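PDB 3UKJ: extracellular ligand-binding receptor from Rhodopseudomonas palustris, which probably serves as the solute-binding protein of a transport system, capturing aromatic acids related to lignin-derived p-coumaric acid. Local coordinates for residues N134-G139 against N190-L195. Residues are numbered along the deposited sequence; the frame is centred on the assembly and turned at random. Where two conformers were deposited one is given.
Sequences NIKTVG and NPDAIL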
loop_
_atom_site.group_PDB
_atom_site.type_symbol
_atom_site.label_atom_id
_atom_site.label_comp_id
_atom_site.label_asym_id
_atom_site.label_seq_id
_atom_site.Cartn_x
_atom_site.Cartn_y
_atom_site.Cartn_z
ATOM N N ASN A 134 19.561 -7.037 18.421
ATOM C CA ASN A 134 20.523 -8.159 18.428
ATOM C C ASN A 134 20.385 -9.130 17.235
ATOM O O ASN A 134 20.833 -10.274 17.295
ATOM C CB ASN A 134 20.393 -8.944 19.766
ATOM C CG ASN A 134 20.298 -8.035 20.982
ATOM O OD1 ASN A 134 19.236 -7.962 21.651
ATOM N ND2 ASN A 134 21.351 -7.261 21.218
ATOM N N ILE A 135 19.775 -8.682 16.135
ATOM C CA ILE A 135 19.584 -9.592 14.992
ATOM C C ILE A 135 20.829 -9.539 14.100
ATOM O O ILE A 135 21.289 -8.448 13.767
ATOM C CB ILE A 135 18.357 -9.145 14.171
ATOM C CG1 ILE A 135 17.061 -9.188 15.036
ATOM C CG2 ILE A 135 18.234 -9.951 12.877
ATOM C CD1 ILE A 135 16.829 -10.507 15.762
ATOM N N LYS A 136 21.438 -10.700 13.846
ATOM C CA LYS A 136 22.600 -10.784 12.952
ATOM C C LYS A 136 22.269 -11.465 11.616
ATOM O O LYS A 136 22.885 -11.152 10.599
ATOM C CB LYS A 136 23.765 -11.512 13.632
ATOM C CG LYS A 136 24.407 -10.733 14.779
ATOM C CD LYS A 136 25.565 -11.515 15.390
ATOM C CE LYS A 136 25.093 -12.351 16.583
ATOM N NZ LYS A 136 26.215 -13.048 17.266
ATOM N N THR A 137 21.445 -12.512 11.670
ATOM C CA THR A 137 21.079 -13.303 10.493
ATOM C C THR A 137 19.570 -13.192 10.222
ATOM O O THR A 137 18.760 -13.116 11.157
ATOM C CB THR A 137 21.407 -14.790 10.688
ATOM O OG1 THR A 137 20.862 -15.218 11.940
ATOM C CG2 THR A 137 22.924 -15.044 10.681
ATOM N N VAL A 138 19.207 -13.117 8.938
ATOM C CA VAL A 138 17.826 -12.864 8.523
ATOM C C VAL A 138 17.457 -13.789 7.383
ATOM O O VAL A 138 18.281 -14.020 6.480
ATOM C CB VAL A 138 17.623 -11.433 7.999
ATOM C CG1 VAL A 138 16.109 -11.125 7.887
ATOM C CG2 VAL A 138 18.277 -10.429 8.921
ATOM N N GLY A 139 16.312 -14.453 7.533
ATOM C CA GLY A 139 15.688 -15.226 6.432
ATOM C C GLY A 139 14.521 -14.471 5.811
ATOM O O GLY A 139 13.944 -13.584 6.449
ATOM N N ASN A 190 17.570 -21.465 10.708
ATOM C CA ASN A 190 17.432 -20.813 12.012
ATOM C C ASN A 190 18.023 -19.395 12.075
ATOM O O ASN A 190 18.878 -19.106 12.917
ATOM C CB ASN A 190 18.006 -21.691 13.123
ATOM C CG ASN A 190 17.486 -21.295 14.490
ATOM O OD1 ASN A 190 16.372 -20.780 14.605
ATOM N ND2 ASN A 190 18.364 -21.322 15.474
ATOM N N PRO A 191 17.529 -18.491 11.211
ATOM C CA PRO A 191 18.019 -17.129 11.294
ATOM C C PRO A 191 17.482 -16.459 12.574
ATOM O O PRO A 191 16.491 -16.915 13.154
ATOM C CB PRO A 191 17.396 -16.470 10.037
ATOM C CG PRO A 191 16.135 -17.269 9.793
ATOM C CD PRO A 191 16.560 -18.669 10.110
ATOM N N ASP A 192 18.158 -15.419 13.048
ATOM C CA ASP A 192 17.673 -14.699 14.214
ATOM C C ASP A 192 16.294 -14.072 13.979
ATOM O O ASP A 192 15.538 -13.869 14.922
ATOM C CB ASP A 192 18.674 -13.583 14.566
ATOM C CG ASP A 192 20.063 -14.123 14.913
ATOM O OD1 ASP A 192 20.158 -15.220 15.497
ATOM O OD2 ASP A 192 21.062 -13.397 14.702
ATOM N N ALA A 193 16.045 -13.653 12.744
ATOM C CA ALA A 193 14.780 -12.989 12.383
ATOM C C ALA A 193 14.353 -13.460 10.998
ATOM O O ALA A 193 15.194 -13.893 10.193
ATOM C CB ALA A 193 14.990 -11.466 12.388
ATOM N N ILE A 194 13.047 -13.367 10.720
ATOM C CA ILE A 194 12.526 -13.653 9.391
ATOM C C ILE A 194 11.617 -12.534 8.940
ATOM O O ILE A 194 10.778 -12.051 9.713
ATOM C CB ILE A 194 11.723 -14.967 9.351
ATOM C CG1 ILE A 194 12.674 -16.179 9.516
ATOM C CG2 ILE A 194 10.878 -15.044 8.051
ATOM C CD1 ILE A 194 11.938 -17.511 9.536
ATOM N N LEU A 195 11.807 -12.111 7.696
ATOM C CA LEU A 195 10.957 -11.078 7.088
ATOM C C LEU A 195 9.972 -11.810 6.174
ATOM O O LEU A 195 10.373 -12.580 5.317
ATOM C CB LEU A 195 11.809 -10.053 6.323
ATOM C CG LEU A 195 11.025 -9.033 5.473
ATOM C CD1 LEU A 195 10.207 -8.127 6.394
ATOM C CD2 LEU A 195 11.982 -8.246 4.567
HETATM O O HOH W 1 22.110 -17.005 13.242
#
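D192 and T137 exchange hydrogen bonds where two neighbouring parallel strands, 137-143 and 193-197, begin in one of the two large sheets of this periplasmic binding protein fold. OD2 of D192 takes two backbone donors: the N of K136, 2.9 Å from OD2, meets the anti lone pair of that oxygen, whereas the N of T137 comes from above the carboxylate plane, 47° out of it. In return, OG1 of T137 accepts the backbone N of D192 at 2.9 Å. It can do so because chi1 of 50° sets OG1 between the backbone N and carbonyl carbon of T137. An asparagine in place of D192 would probably leave the N-H groups of K136 and T137 sharing a weaker, uncharged acceptor, or facing an amide NH2 if the group flipped.

Beyond this exchange the parallel ladder takes over, pairing V138 with A193 and G139 with I194. T137 O receives the N of A193, A193 O the N of G139, and G139 O the N of L195. On the sheet face bearing V138 and A193, CG2 of I135 lies 3.6 Å from CB of A193, while the CD1 branch reaches CB of D192; helix 119-132 packs here through M130, which touches I135 and V138. The other face carries P191, whose CB sits 3.4 Å from the N of G139. A methyl group modelled at G139 would lie only 3.1 Å from CG of P191, so the absence of a side chain there lets the proline ring sit close. Strands 165-172 and 218-221 flank the pair, and Y215 OH hydrogen-bonds to O of P191.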